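Local coordinates for protein beta-fructofuranosidase (Bifidobacterium adolescentis, PDB 6NOB) that probably hydrolyses terminal beta-fructofuranosidic bonds such as that of sucrose, as a family 32 glycoside hydrolase with beta-fructofuranosidase activity, at residues 219-223 and 267-272. Numbering follows the deposited sequence.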
loop_
_atom_site.group_PDB
_atom_site.type_symbol
_atom_site.label_atom_id
_atom_site.label_comp_id
_atom_site.label_asym_id
_atom_site.label_seq_id
_atom_site.Cartn_x
_atom_site.Cartn_y
_atom_site.Cartn_z
ATOM N N LEU A 219 13.218 10.833 4.567
ATOM C CA LEU A 219 12.239 10.399 3.585
ATOM C C LEU A 219 12.526 11.060 2.250
ATOM O O LEU A 219 12.932 12.224 2.199
ATOM C CB LEU A 219 10.822 10.730 4.050
ATOM C CG LEU A 219 10.603 10.040 5.394
ATOM C CD1 LEU A 219 10.191 11.036 6.464
ATOM C CD2 LEU A 219 9.605 8.905 5.263
ATOM N N TYR A 220 12.345 10.295 1.177
ATOM C CA TYR A 220 12.388 10.801 -0.189
ATOM C C TYR A 220 11.036 10.509 -0.818
ATOM O O TYR A 220 10.624 9.347 -0.880
ATOM C CB TYR A 220 13.511 10.141 -0.994
ATOM C CG TYR A 220 14.905 10.452 -0.498
ATOM C CD1 TYR A 220 15.616 11.531 -1.011
ATOM C CD2 TYR A 220 15.518 9.662 0.470
ATOM C CE1 TYR A 220 16.891 11.822 -0.570
ATOM C CE2 TYR A 220 16.797 9.947 0.920
ATOM C CZ TYR A 220 17.478 11.029 0.393
ATOM O OH TYR A 220 18.751 11.324 0.827
ATOM N N LEU A 221 10.343 11.552 -1.272
ATOM C CA LEU A 221 8.979 11.397 -1.758
ATOM C C LEU A 221 8.771 12.223 -3.018
ATOM O O LEU A 221 9.588 13.073 -3.381
ATOM C CB LEU A 221 7.952 11.800 -0.693
ATOM C CG LEU A 221 7.920 13.284 -0.319
ATOM C CD1 LEU A 221 6.485 13.767 -0.174
ATOM C CD2 LEU A 221 8.701 13.529 0.962
ATOM N N THR A 222 7.649 11.962 -3.682
ATOM C CA THR A 222 7.239 12.696 -4.870
ATOM C C THR A 222 6.239 13.777 -4.489
ATOM O O THR A 222 5.291 13.516 -3.741
ATOM C CB THR A 222 6.612 11.760 -5.906
ATOM O OG1 THR A 222 7.607 10.858 -6.397
ATOM C CG2 THR A 222 6.029 12.559 -7.072
ATOM N N ARG A 223 6.460 14.985 -4.995
ATOM C CA ARG A 223 5.456 16.038 -4.978
ATOM C C ARG A 223 4.808 16.095 -6.354
ATOM O O ARG A 223 5.507 16.084 -7.372
ATOM C CB ARG A 223 6.067 17.393 -4.620
ATOM C CG ARG A 223 6.324 17.588 -3.135
ATOM C CD ARG A 223 5.033 17.878 -2.389
ATOM N NE ARG A 223 5.227 17.863 -0.943
ATOM C CZ ARG A 223 4.240 17.951 -0.058
ATOM N NH1 ARG A 223 2.987 18.063 -0.474
ATOM N NH2 ARG A 223 4.507 17.926 1.241
ATOM N N PHE A 267 6.853 10.720 -13.140
ATOM C CA PHE A 267 8.219 10.573 -12.655
ATOM C C PHE A 267 8.185 10.584 -11.133
ATOM O O PHE A 267 8.374 11.637 -10.516
ATOM C CB PHE A 267 9.090 11.701 -13.222
ATOM C CG PHE A 267 10.464 11.800 -12.613
ATOM C CD1 PHE A 267 11.390 10.782 -12.781
ATOM C CD2 PHE A 267 10.842 12.934 -11.909
ATOM C CE1 PHE A 267 12.660 10.883 -12.232
ATOM C CE2 PHE A 267 12.107 13.041 -11.364
ATOM C CZ PHE A 267 13.016 12.011 -11.524
ATOM N N ARG A 268 7.927 9.433 -10.510
ATOM C CA ARG A 268 7.485 9.439 -9.123
ATOM C C ARG A 268 7.927 8.178 -8.388
ATOM O O ARG A 268 8.540 7.269 -8.958
ATOM C CB ARG A 268 5.965 9.589 -9.054
ATOM C CG ARG A 268 5.194 8.474 -9.738
ATOM C CD ARG A 268 3.700 8.643 -9.491
ATOM N NE ARG A 268 2.884 7.856 -10.409
ATOM C CZ ARG A 268 2.528 8.258 -11.624
ATOM N NH1 ARG A 268 2.922 9.443 -12.075
ATOM N NH2 ARG A 268 1.779 7.475 -12.391
ATOM N N ASP A 269 7.603 8.149 -7.093
ATOM C CA ASP A 269 7.774 7.028 -6.174
ATOM C C ASP A 269 9.246 6.674 -5.975
ATOM O O ASP A 269 9.649 5.533 -6.240
ATOM C CB ASP A 269 6.996 5.811 -6.681
ATOM C CG ASP A 269 5.547 6.135 -7.013
ATOM O OD1 ASP A 269 5.005 7.119 -6.462
ATOM O OD2 ASP A 269 4.949 5.404 -7.831
ATOM N N PRO A 270 10.070 7.599 -5.482
ATOM C CA PRO A 270 11.498 7.296 -5.325
ATOM C C PRO A 270 11.728 6.258 -4.241
ATOM O O PRO A 270 11.122 6.309 -3.168
ATOM C CB PRO A 270 12.106 8.646 -4.933
ATOM C CG PRO A 270 10.988 9.350 -4.233
ATOM C CD PRO A 270 9.730 8.931 -4.949
ATOM N N LYS A 271 12.618 5.312 -4.531
ATOM C CA LYS A 271 13.003 4.269 -3.585
ATOM C C LYS A 271 14.521 4.277 -3.476
ATOM O O LYS A 271 15.217 3.993 -4.455
ATOM C CB LYS A 271 12.482 2.902 -4.030
ATOM C CG LYS A 271 11.827 2.094 -2.920
ATOM C CD LYS A 271 12.820 1.784 -1.816
ATOM C CE LYS A 271 12.169 1.023 -0.679
ATOM N NZ LYS A 271 13.146 0.743 0.414
ATOM N N VAL A 272 15.032 4.609 -2.294
ATOM C CA VAL A 272 16.464 4.777 -2.068
ATOM C C VAL A 272 16.976 3.546 -1.328
ATOM O O VAL A 272 16.528 3.248 -0.214
ATOM C CB VAL A 272 16.760 6.070 -1.290
ATOM C CG1 VAL A 272 18.257 6.240 -1.067
ATOM C CG2 VAL A 272 16.199 7.274 -2.031
#
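Strands 219-223 and 268-272 run nearly antiparallel, at 167°, with axes 5.5 Å apart at closest approach, yet they belong to different sheets and meet through side chains packed on each other and on backbone atoms, with no backbone ladder. Both lie in the catalytic module, which in family 32 is a five-bladed beta-propeller; 216-227 is the second strand across a four-stranded sheet, flanked by 190-202 and 235-243, and 268-273 is an outermost strand of the following sheet, so this is packing between blades. R268-D269-P270 matches the RDP motif of family 32, which in relatives lines the active site. T222 suits its place because a small beta-branched residue can offer a hydroxyl to a backbone: OG1 lies anti to its carbonyl carbon (chi1 -66°) and accepts the N-H of D269, N to OG1 2.8 Å, in a bent bond of 141°. The same hydroxyl is hydrogen-bonded to Q238 OE1, and T222 CG2 rests against R268 CB at 3.6 Å. A valine in its place would probably leave the buried D269 N-H without its acceptor and Q238 OE1 without this partner. The guanidinium of R268 leads away from T222 to salt bridges with D266, E236 and E375. P270, which has no N-H to satisfy, turns its compact ring toward the other strand, CG coming 3.4 Å from Y220 O. Y220 offers the carbon part of its broad ring to the branched V272, and M288 packs on both Y220 and P270. V272 reaches that ring obliquely with one methyl, CG2, which lies 3.5 Å from Y220 CD2.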